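Local coordinates for protein purine nucleoside phosphorylase (Thermus thermophilus, PDB 6TK9) that probably catalyses the phosphorolysis of purine nucleosides such as inosine and guanosine to the free base and ribose 1-phosphate, at residues P95-F100 and V216-H221; E1-I6 and G99-A104; N138-P143 and R151-F156; M126-Y131 and M210-E215. All coordinates share one frame; numbering follows the deposited sequence.

Contact 1: P95-F100 and V216-H221; sequences PVRVGF and VIALRH
V96 and L219 meet with their side chains at about a right angle. CG2 of V96 lies 3.9 Å from CG of L219. Both L219 methyls lie against V96: CD1 of L219 is 4.0 Å from CB of V96, and CD2 of L219 lies 3.9 Å from the V96 backbone O. L219 reaches this place because its CG stands anti to the carbonyl carbon (chi1 -79°). The helices 94-102 and 213-222 run side by side on the central mixed sheet of the phosphorylase superfamily fold. The axes of the two short segments pass 9.7 Å apart at a signed crossing angle of -27°, N-to-C directions roughly parallel. V96 and L219 both also rest on F107 of strand 106-115, so the pair packs on the sheet side of the two helices. The extended R97 side chain reaches across to the other helix. NE of R97 passes 4.4 Å from CB of A218, which approaches the guanidinium obliquely. H221 ND1 lies at the edge of that group, near its plane, 4.3 Å from NH2 of R97. This is proximity without a hydrogen bond. The other ring nitrogen of H221, NE2, is hydrogen-bonded to N144 OD1.

Contact 2: E1-I6 and G99-A104; sequences ELYDKI and GFFLGA
The F101 ring receives I6 obliquely on the side of its CD2 and CE2 atoms. CG2 of I6 comes to 3.6 Å from CD2 of F101, and CD1 of I6 to 4.1 Å from CE2 of F101. One face of the same ring is covered from its own helix: CD2 of F100 stands over the ring centre, 4.2 Å above the plane of F101. The Y3 ring is met at its edge, near its plane, by F101. CE1 of Y3 is 4.5 Å from CZ of F101, a looser touch. No hydrogen bond crosses between the segments. Y3 also makes a cation-pi contact with R147. The I6 and F101 side chains cross at about a right angle. In I6 the branch that touches most closely, CG2, is anti to the backbone N, while CG1 is anti to the carbonyl carbon (chi1 -71°). The two branches thus meet neighbouring atoms of one ring.

The contact joins the start of helix 4-14 to the end of helix 94-102. Y3 is the N-cap residue of the first helix. G103 ends the second in a Schellman motif, with positive phi and weak backbone bonds back into the last turn. I6 is buried, whereas Y3 and F101 are partly exposed. Further along helix 4-14, V10 also packs on F101, and L222 of helix 213-222 touches both F100 and F101.

Contact 3: N138-P143 and R151-F156; sequences NPLRGP and RFPVMF
R151 sets out away from segment 138-143 and bends back to reach it, with chi2 at 72° and chi3 at -73°. This brings its guanidinium end-on to the backbone O of G142. NH1 of R151 donates over 2.8 Å to G142 O, in the carbonyl plane, and NH2 donates to the same G142 O over 3.0 Å. The NH1 bond is the straighter, 154° at the hydrogen; the NH2 bond is more bent, and its donor is tilted from the carbonyl plane. L140 O also lies at the guanidinium edge, 3.0 Å from NH2 of R151. On the R151 side, CG lies over one face of the F152 ring. L140 and P153 reach toward each other tip to tip, CD1 of L140 against CG of P153. A type I beta turn from N138 to R141 comes just before G142 and includes L140. An Asx turn accompanies it: N138 OD1 accepts from L140 N over 2.9 Å, in the carbonyl plane. Both segments belong to the long loop between strand 124-133 and helix 161-173. R141 NE and NH2 are hydrogen-bonded to the backbone O of Y83 and Y87 of the second subunit. One acceptor gripped by two nitrogens implies a guanidinium restrained in its rotation, with its positive charge probably eased by buried carbonyl oxygen.

Contact 4: M126-Y131 and M210-E215; sequences MLHLDY and MSTVPE. With PO4 (phosphate ion), chain G.
Apolar packing between Y131 and V213 forms the larger part of this contact. CG1 of V213 comes to 3.7 Å from CD1 of Y131, and CG2 of V213 lies 3.8 Å from CB of Y131. The valine approaches the ring obliquely. Its CG1 is anti to the backbone N (chi1 168°) and its CG2 anti to the carbonyl carbon; the two branches then meet CD1 and CB of Y131. T212 adds a looser van der Waals touch: its CG2 lies 4.0 Å from CE1 of H128, at the edge of the imidazole. The polar atoms of H128 are used otherwise: ND1 is hydrogen-bonded to Y159 OH and NE2 to S230 OG.

These residues join strand 124-133 of the central sheet to the loop that leads into helix 213-222, within the phosphorylase superfamily fold. T212 is the N-cap residue, but its side chain makes no capping bond.

Hydrogen bonding runs along the loop to a phosphate ion, probably taken from the crystallisation liquor. T212 OG1 donates to S211 OG over 2.8 Å, and S211 OG donates to O4 of the phosphate. The ion is also hydrogen-bonded to S29 OG, R80 NH1, H82 NE2 and A112 N, consistent with the phosphate site of a phosphorylase. E215 forms a salt bridge with R80.

From the N terminus, contact 2 comes first. It closes the loop from residues 1-6 to 99-104 and ties helix 4-14 to helix 94-102. Contact 1 opens on that same helix, sharing G99 and F100 with contact 2, and closes far along the chain on helix 213-222. The two loops overlap there, and the contacts touch through V98 and R97 against I6. Contact 4 is nested inside contact 1, running from strand 124-133 to the start of helix 213-222. Contact 3 is nested in turn inside contact 4, as a short loop. Contacts 1, 3 and 4 touch one another: L140 packs on R97, I217 and H221, P139 on P214, and I217 on Y131. Contacts 3 and 4 both border the second subunit.

Contact 1: P95-F100 and V216-H221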
# COMPACT_ATOMS: atom_id res chain seq x y z
N PRO A 95 33.51 -12.50 -12.09
CA PRO A 95 34.58 -11.70 -11.50
C PRO A 95 34.63 -11.77 -9.96
O PRO A 95 35.62 -12.28 -9.46
CB PRO A 95 34.33 -10.28 -12.04
CG PRO A 95 33.61 -10.50 -13.35
CD PRO A 95 32.78 -11.75 -13.12
N VAL A 96 33.60 -11.30 -9.24
CA VAL A 96 33.63 -11.28 -7.75
C VAL A 96 33.85 -12.70 -7.19
O VAL A 96 34.42 -12.81 -6.10
CB VAL A 96 32.39 -10.62 -7.11
CG1 VAL A 96 32.29 -9.16 -7.50
CG2 VAL A 96 31.10 -11.37 -7.43
N ARG A 97 33.44 -13.75 -7.89
CA ARG A 97 33.70 -15.15 -7.43
C ARG A 97 35.21 -15.41 -7.49
O ARG A 97 35.76 -15.84 -6.45
CB ARG A 97 32.88 -16.17 -8.24
CG ARG A 97 31.39 -16.21 -7.88
CD ARG A 97 30.53 -17.01 -8.85
NE ARG A 97 29.38 -17.65 -8.22
CZ ARG A 97 28.40 -18.31 -8.84
NH1 ARG A 97 28.40 -18.45 -10.15
NH2 ARG A 97 27.42 -18.85 -8.12
N VAL A 98 35.87 -15.14 -8.63
CA VAL A 98 37.36 -15.19 -8.80
C VAL A 98 38.01 -14.28 -7.75
O VAL A 98 38.98 -14.71 -7.09
CB VAL A 98 37.79 -14.81 -10.22
CG1 VAL A 98 39.28 -14.56 -10.33
CG2 VAL A 98 37.36 -15.86 -11.23
N GLY A 99 37.47 -13.08 -7.59
CA GLY A 99 37.94 -12.13 -6.56
C GLY A 99 38.01 -12.80 -5.20
O GLY A 99 38.98 -12.57 -4.46
N PHE A 100 36.99 -13.56 -4.85
CA PHE A 100 36.88 -14.20 -3.51
C PHE A 100 38.01 -15.23 -3.38
O PHE A 100 38.60 -15.33 -2.30
CB PHE A 100 35.50 -14.82 -3.31
CG PHE A 100 35.33 -15.51 -1.98
CD1 PHE A 100 35.05 -14.78 -0.84
CD2 PHE A 100 35.44 -16.88 -1.88
CE1 PHE A 100 34.88 -15.41 0.39
CE2 PHE A 100 35.29 -17.52 -0.66
CZ PHE A 100 35.02 -16.78 0.47
N VAL A 216 25.92 -9.23 -4.77
CA VAL A 216 25.60 -9.39 -3.32
C VAL A 216 25.20 -10.84 -3.03
O VAL A 216 25.70 -11.38 -2.06
CB VAL A 216 24.51 -8.43 -2.86
CG1 VAL A 216 24.16 -8.73 -1.40
CG2 VAL A 216 24.93 -6.98 -3.03
N ILE A 217 24.33 -11.44 -3.84
CA ILE A 217 23.82 -12.83 -3.64
C ILE A 217 24.98 -13.83 -3.83
O ILE A 217 25.15 -14.72 -2.98
CB ILE A 217 22.64 -13.15 -4.59
CG1 ILE A 217 21.42 -12.27 -4.27
CG2 ILE A 217 22.28 -14.62 -4.53
CD1 ILE A 217 20.34 -12.30 -5.32
N ALA A 218 25.73 -13.69 -4.92
CA ALA A 218 26.91 -14.53 -5.25
C ALA A 218 27.91 -14.52 -4.09
O ALA A 218 28.42 -15.61 -3.74
CB ALA A 218 27.54 -14.07 -6.55
N LEU A 219 28.16 -13.34 -3.50
CA LEU A 219 29.19 -13.13 -2.47
C LEU A 219 28.72 -13.64 -1.10
O LEU A 219 29.59 -14.13 -0.33
CB LEU A 219 29.58 -11.65 -2.42
CG LEU A 219 30.55 -11.23 -3.53
CD1 LEU A 219 30.62 -9.72 -3.65
CD2 LEU A 219 31.93 -11.80 -3.27
N ARG A 220 27.42 -13.58 -0.78
CA ARG A 220 26.92 -14.10 0.53
C ARG A 220 26.85 -15.63 0.45
O ARG A 220 27.09 -16.30 1.48
CB ARG A 220 25.58 -13.48 0.91
CG ARG A 220 25.66 -11.98 1.19
CD ARG A 220 26.43 -11.61 2.44
NE ARG A 220 26.01 -12.35 3.61
CZ ARG A 220 26.80 -13.10 4.36
NH1 ARG A 220 28.10 -13.18 4.11
NH2 ARG A 220 26.29 -13.79 5.36
N HIS A 221 26.58 -16.17 -0.74
CA HIS A 221 26.72 -17.62 -1.03
C HIS A 221 28.11 -18.10 -0.57
O HIS A 221 28.18 -19.12 0.13
CB HIS A 221 26.44 -17.86 -2.52
CG HIS A 221 26.60 -19.26 -2.98
ND1 HIS A 221 27.57 -19.63 -3.90
CD2 HIS A 221 25.89 -20.37 -2.70
CE1 HIS A 221 27.47 -20.93 -4.14
NE2 HIS A 221 26.46 -21.41 -3.41

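Contact 2: E1-I6 and G99-A104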
# COMPACT_ATOMS: atom_id res chain seq x y z
N GLU A 1 31.93 -27.14 -15.66
CA GLU A 1 33.32 -26.79 -15.35
C GLU A 1 33.35 -25.62 -14.32
O GLU A 1 34.45 -25.10 -14.06
CB GLU A 1 34.05 -26.54 -16.69
CG GLU A 1 35.59 -26.48 -16.60
CD GLU A 1 36.33 -25.75 -17.72
OE1 GLU A 1 35.80 -25.76 -18.83
OE2 GLU A 1 37.44 -25.18 -17.51
N LEU A 2 32.23 -25.22 -13.69
CA LEU A 2 32.17 -24.02 -12.80
C LEU A 2 32.81 -24.37 -11.46
O LEU A 2 32.36 -25.34 -10.81
CB LEU A 2 30.72 -23.56 -12.61
CG LEU A 2 30.44 -22.23 -11.88
CD1 LEU A 2 30.47 -22.39 -10.36
CD2 LEU A 2 31.34 -21.08 -12.32
N TYR A 3 33.81 -23.60 -11.07
CA TYR A 3 34.81 -23.94 -10.03
C TYR A 3 36.12 -24.23 -10.75
O TYR A 3 37.10 -23.56 -10.41
CB TYR A 3 34.49 -25.14 -9.14
CG TYR A 3 35.56 -25.36 -8.09
CD1 TYR A 3 35.62 -24.55 -6.97
CD2 TYR A 3 36.56 -26.31 -8.25
CE1 TYR A 3 36.61 -24.69 -6.02
CE2 TYR A 3 37.56 -26.46 -7.31
CZ TYR A 3 37.59 -25.65 -6.19
OH TYR A 3 38.55 -25.80 -5.24
N ASP A 4 36.12 -25.17 -11.69
CA ASP A 4 37.28 -25.48 -12.56
C ASP A 4 37.53 -24.25 -13.45
O ASP A 4 38.70 -23.90 -13.67
CB ASP A 4 37.10 -26.82 -13.30
CG ASP A 4 37.03 -28.02 -12.37
OD1 ASP A 4 37.69 -28.01 -11.33
OD2 ASP A 4 36.28 -28.96 -12.68
N LYS A 5 36.46 -23.59 -13.88
CA LYS A 5 36.49 -22.30 -14.62
C LYS A 5 37.11 -21.21 -13.73
O LYS A 5 37.88 -20.40 -14.25
CB LYS A 5 35.08 -21.85 -15.00
CG LYS A 5 34.55 -22.30 -16.35
CD LYS A 5 33.32 -21.50 -16.79
CE LYS A 5 32.57 -22.09 -17.96
NZ LYS A 5 31.18 -21.58 -18.04
N ILE A 6 36.72 -21.18 -12.45
CA ILE A 6 37.21 -20.19 -11.44
C ILE A 6 38.72 -20.39 -11.28
O ILE A 6 39.46 -19.41 -11.42
CB ILE A 6 36.44 -20.31 -10.11
CG1 ILE A 6 35.01 -19.80 -10.23
CG2 ILE A 6 37.16 -19.61 -8.97
CD1 ILE A 6 34.17 -20.07 -9.00
N GLY A 99 37.47 -13.08 -7.59
CA GLY A 99 37.94 -12.13 -6.56
C GLY A 99 38.01 -12.80 -5.20
O GLY A 99 38.98 -12.57 -4.46
N PHE A 100 36.99 -13.56 -4.85
CA PHE A 100 36.88 -14.20 -3.51
C PHE A 100 38.01 -15.23 -3.38
O PHE A 100 38.60 -15.33 -2.30
CB PHE A 100 35.50 -14.82 -3.31
CG PHE A 100 35.33 -15.51 -1.98
CD1 PHE A 100 35.05 -14.78 -0.84
CD2 PHE A 100 35.44 -16.88 -1.88
CE1 PHE A 100 34.88 -15.41 0.39
CE2 PHE A 100 35.29 -17.52 -0.66
CZ PHE A 100 35.02 -16.78 0.47
N PHE A 101 38.28 -15.96 -4.45
CA PHE A 101 39.16 -17.15 -4.45
C PHE A 101 40.61 -16.72 -4.61
O PHE A 101 41.48 -17.57 -4.36
CB PHE A 101 38.74 -18.15 -5.52
CG PHE A 101 37.63 -19.06 -5.05
CD1 PHE A 101 37.89 -20.03 -4.09
CD2 PHE A 101 36.35 -18.94 -5.56
CE1 PHE A 101 36.87 -20.86 -3.64
CE2 PHE A 101 35.34 -19.77 -5.12
CZ PHE A 101 35.60 -20.73 -4.16
N LEU A 102 40.84 -15.46 -5.02
CA LEU A 102 42.15 -14.76 -4.95
C LEU A 102 42.46 -14.37 -3.50
O LEU A 102 43.67 -14.22 -3.17
CB LEU A 102 42.12 -13.51 -5.83
CG LEU A 102 42.26 -13.74 -7.33
CD1 LEU A 102 41.95 -12.47 -8.10
CD2 LEU A 102 43.65 -14.25 -7.68
N GLY A 103 41.43 -14.19 -2.66
CA GLY A 103 41.56 -13.98 -1.20
C GLY A 103 40.85 -12.72 -0.69
O GLY A 103 40.88 -12.52 0.51
N ALA A 104 40.24 -11.90 -1.55
CA ALA A 104 39.31 -10.82 -1.14
C ALA A 104 38.08 -11.42 -0.43
O ALA A 104 37.17 -11.87 -1.14
CB ALA A 104 38.90 -10.00 -2.34

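Contact 3: N138-P143 and R151-F156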
# COMPACT_ATOMS: atom_id res chain seq x y z
N ASN A 138 18.61 -14.82 -11.02
CA ASN A 138 19.35 -15.15 -9.79
C ASN A 138 20.62 -15.89 -10.20
O ASN A 138 20.59 -16.89 -10.90
CB ASN A 138 18.48 -15.92 -8.80
CG ASN A 138 19.17 -16.04 -7.46
OD1 ASN A 138 20.29 -16.56 -7.38
ND2 ASN A 138 18.53 -15.54 -6.42
N PRO A 139 21.79 -15.42 -9.76
CA PRO A 139 23.03 -15.97 -10.27
C PRO A 139 23.22 -17.41 -9.78
O PRO A 139 23.99 -18.13 -10.39
CB PRO A 139 24.06 -14.99 -9.74
CG PRO A 139 23.46 -14.53 -8.44
CD PRO A 139 21.99 -14.36 -8.76
N LEU A 140 22.54 -17.80 -8.70
CA LEU A 140 22.71 -19.17 -8.12
C LEU A 140 21.84 -20.17 -8.87
O LEU A 140 21.93 -21.35 -8.53
CB LEU A 140 22.34 -19.17 -6.64
CG LEU A 140 23.19 -18.25 -5.78
CD1 LEU A 140 22.85 -18.41 -4.31
CD2 LEU A 140 24.67 -18.51 -6.04
N ARG A 141 20.97 -19.72 -9.77
CA ARG A 141 20.06 -20.65 -10.48
C ARG A 141 20.93 -21.59 -11.31
O ARG A 141 21.68 -21.08 -12.14
CB ARG A 141 19.05 -19.93 -11.38
CG ARG A 141 18.31 -20.91 -12.28
CD ARG A 141 17.07 -20.33 -12.91
NE ARG A 141 16.35 -21.33 -13.70
CZ ARG A 141 16.27 -21.32 -15.03
NH1 ARG A 141 16.83 -20.35 -15.72
NH2 ARG A 141 15.59 -22.27 -15.65
N GLY A 142 20.76 -22.90 -11.09
CA GLY A 142 21.54 -24.00 -11.68
C GLY A 142 22.00 -24.96 -10.59
O GLY A 142 21.51 -24.88 -9.45
N PRO A 143 22.97 -25.86 -10.88
CA PRO A 143 23.49 -26.79 -9.87
C PRO A 143 24.36 -26.01 -8.88
O PRO A 143 24.92 -25.01 -9.26
CB PRO A 143 24.27 -27.82 -10.70
CG PRO A 143 24.74 -27.03 -11.93
CD PRO A 143 23.63 -26.03 -12.19
N ARG A 151 23.27 -24.56 -1.00
CA ARG A 151 22.15 -24.58 -2.00
C ARG A 151 21.19 -23.41 -1.77
O ARG A 151 20.74 -22.85 -2.75
CB ARG A 151 21.38 -25.91 -1.88
CG ARG A 151 20.10 -26.01 -2.69
CD ARG A 151 20.29 -26.14 -4.19
NE ARG A 151 20.71 -24.91 -4.86
CZ ARG A 151 20.92 -24.79 -6.18
NH1 ARG A 151 20.73 -25.83 -6.98
NH2 ARG A 151 21.32 -23.63 -6.69
N PHE A 152 20.90 -23.06 -0.51
CA PHE A 152 19.91 -22.03 -0.12
C PHE A 152 20.54 -21.01 0.84
O PHE A 152 20.25 -20.98 2.04
CB PHE A 152 18.68 -22.66 0.54
CG PHE A 152 17.99 -23.77 -0.21
CD1 PHE A 152 17.24 -23.50 -1.35
CD2 PHE A 152 18.00 -25.06 0.28
CE1 PHE A 152 16.57 -24.51 -2.01
CE2 PHE A 152 17.30 -26.07 -0.36
CZ PHE A 152 16.60 -25.79 -1.51
N PRO A 153 21.38 -20.09 0.33
CA PRO A 153 21.95 -19.06 1.19
C PRO A 153 20.86 -18.15 1.76
O PRO A 153 19.90 -17.82 1.08
CB PRO A 153 22.90 -18.31 0.26
CG PRO A 153 22.35 -18.57 -1.12
CD PRO A 153 21.84 -19.99 -1.06
N VAL A 154 21.06 -17.83 3.03
CA VAL A 154 20.29 -16.84 3.81
C VAL A 154 20.79 -15.45 3.41
O VAL A 154 21.98 -15.22 3.52
CB VAL A 154 20.51 -17.11 5.31
CG1 VAL A 154 19.95 -16.00 6.19
CG2 VAL A 154 19.96 -18.47 5.71
N MET A 155 19.87 -14.54 3.07
CA MET A 155 20.17 -13.18 2.57
C MET A 155 19.76 -12.11 3.59
O MET A 155 19.85 -10.91 3.29
CB MET A 155 19.43 -12.98 1.25
CG MET A 155 19.92 -13.94 0.17
SD MET A 155 21.72 -13.91 -0.12
CE MET A 155 21.88 -12.22 -0.69
N PHE A 156 19.40 -12.53 4.80
CA PHE A 156 19.35 -11.65 6.00
C PHE A 156 20.76 -11.17 6.31
O PHE A 156 21.71 -11.98 6.21
CB PHE A 156 18.76 -12.40 7.19
CG PHE A 156 17.26 -12.45 7.25
CD1 PHE A 156 16.49 -12.41 6.09
CD2 PHE A 156 16.61 -12.56 8.47
CE1 PHE A 156 15.11 -12.50 6.16
CE2 PHE A 156 15.23 -12.63 8.53
CZ PHE A 156 14.48 -12.60 7.38

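Contact 4: M126-Y131 and M210-E215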
# COMPACT_ATOMS: atom_id res chain seq x y z
N MET A 126 24.57 6.92 -0.81
CA MET A 126 23.61 6.04 -0.10
C MET A 126 24.35 4.77 0.25
O MET A 126 24.80 4.09 -0.67
CB MET A 126 22.37 5.70 -0.94
CG MET A 126 21.31 4.90 -0.15
SD MET A 126 20.01 4.16 -1.19
CE MET A 126 20.70 2.53 -1.50
N LEU A 127 24.50 4.52 1.55
CA LEU A 127 24.88 3.21 2.10
C LEU A 127 23.72 2.24 1.85
O LEU A 127 22.57 2.62 2.12
CB LEU A 127 25.14 3.40 3.59
CG LEU A 127 25.44 2.15 4.39
CD1 LEU A 127 26.73 1.51 3.91
CD2 LEU A 127 25.53 2.47 5.88
N HIS A 128 24.01 1.05 1.34
CA HIS A 128 23.00 -0.02 1.13
C HIS A 128 22.71 -0.68 2.48
O HIS A 128 23.68 -1.14 3.12
CB HIS A 128 23.51 -1.05 0.12
CG HIS A 128 23.60 -0.55 -1.28
ND1 HIS A 128 23.64 -1.41 -2.35
CD2 HIS A 128 23.67 0.70 -1.79
CE1 HIS A 128 23.73 -0.71 -3.46
NE2 HIS A 128 23.74 0.60 -3.15
N LEU A 129 21.44 -0.73 2.89
CA LEU A 129 20.98 -1.48 4.08
C LEU A 129 20.36 -2.81 3.67
O LEU A 129 20.46 -3.73 4.46
CB LEU A 129 19.95 -0.63 4.82
CG LEU A 129 20.53 0.64 5.42
CD1 LEU A 129 19.48 1.37 6.24
CD2 LEU A 129 21.75 0.31 6.27
N ASP A 130 19.74 -2.88 2.49
CA ASP A 130 19.09 -4.12 1.97
C ASP A 130 18.82 -3.97 0.47
O ASP A 130 19.05 -2.87 -0.08
CB ASP A 130 17.78 -4.39 2.71
CG ASP A 130 17.44 -5.86 2.87
OD1 ASP A 130 18.25 -6.68 2.44
OD2 ASP A 130 16.34 -6.14 3.41
N TYR A 131 18.34 -5.03 -0.17
CA TYR A 131 18.14 -5.06 -1.64
C TYR A 131 16.79 -5.70 -1.96
O TYR A 131 16.21 -6.52 -1.18
CB TYR A 131 19.30 -5.79 -2.35
CG TYR A 131 19.27 -7.29 -2.19
CD1 TYR A 131 18.39 -8.07 -2.93
CD2 TYR A 131 20.05 -7.93 -1.26
CE1 TYR A 131 18.29 -9.43 -2.73
CE2 TYR A 131 20.00 -9.31 -1.09
CZ TYR A 131 19.10 -10.07 -1.82
OH TYR A 131 19.02 -11.42 -1.64
N MET A 210 20.88 -0.88 -12.04
CA MET A 210 20.85 -2.06 -12.93
C MET A 210 22.00 -3.03 -12.62
O MET A 210 22.33 -3.79 -13.52
CB MET A 210 20.92 -1.56 -14.37
CG MET A 210 19.85 -0.55 -14.69
SD MET A 210 19.97 -0.02 -16.41
CE MET A 210 18.57 1.07 -16.52
N SER A 211 22.54 -3.05 -11.40
CA SER A 211 23.73 -3.86 -11.03
C SER A 211 23.65 -4.35 -9.57
O SER A 211 22.64 -4.10 -8.94
CB SER A 211 24.94 -3.01 -11.20
OG SER A 211 25.03 -2.07 -10.14
N THR A 212 24.72 -4.99 -9.06
CA THR A 212 25.08 -5.13 -7.61
C THR A 212 24.39 -6.32 -6.95
O THR A 212 25.07 -7.07 -6.23
CB THR A 212 24.69 -3.90 -6.80
OG1 THR A 212 25.26 -2.77 -7.45
CG2 THR A 212 25.15 -3.96 -5.35
N VAL A 213 23.08 -6.44 -7.11
CA VAL A 213 22.28 -7.49 -6.39
C VAL A 213 22.83 -8.87 -6.75
O VAL A 213 23.06 -9.68 -5.87
CB VAL A 213 20.78 -7.32 -6.67
CG1 VAL A 213 19.96 -8.51 -6.20
CG2 VAL A 213 20.27 -6.04 -6.02
N PRO A 214 23.12 -9.22 -8.03
CA PRO A 214 23.64 -10.55 -8.32
C PRO A 214 24.98 -10.77 -7.60
O PRO A 214 25.19 -11.84 -7.09
CB PRO A 214 23.75 -10.63 -9.86
CG PRO A 214 23.49 -9.22 -10.38
CD PRO A 214 22.91 -8.40 -9.24
N GLU A 215 25.82 -9.74 -7.58
CA GLU A 215 27.13 -9.71 -6.86
C GLU A 215 26.85 -9.97 -5.38
O GLU A 215 27.49 -10.90 -4.81
CB GLU A 215 27.88 -8.40 -7.14
CG GLU A 215 28.37 -8.30 -8.58
CD GLU A 215 28.31 -6.92 -9.23
OE1 GLU A 215 29.16 -6.09 -8.89
OE2 GLU A 215 27.44 -6.70 -10.09
P PO4 G . 26.50 0.74 -12.33
O1 PO4 G . 27.32 -0.40 -12.96
O2 PO4 G . 25.75 1.50 -13.43
O3 PO4 G . 27.39 1.71 -11.59
O4 PO4 G . 25.52 0.12 -11.33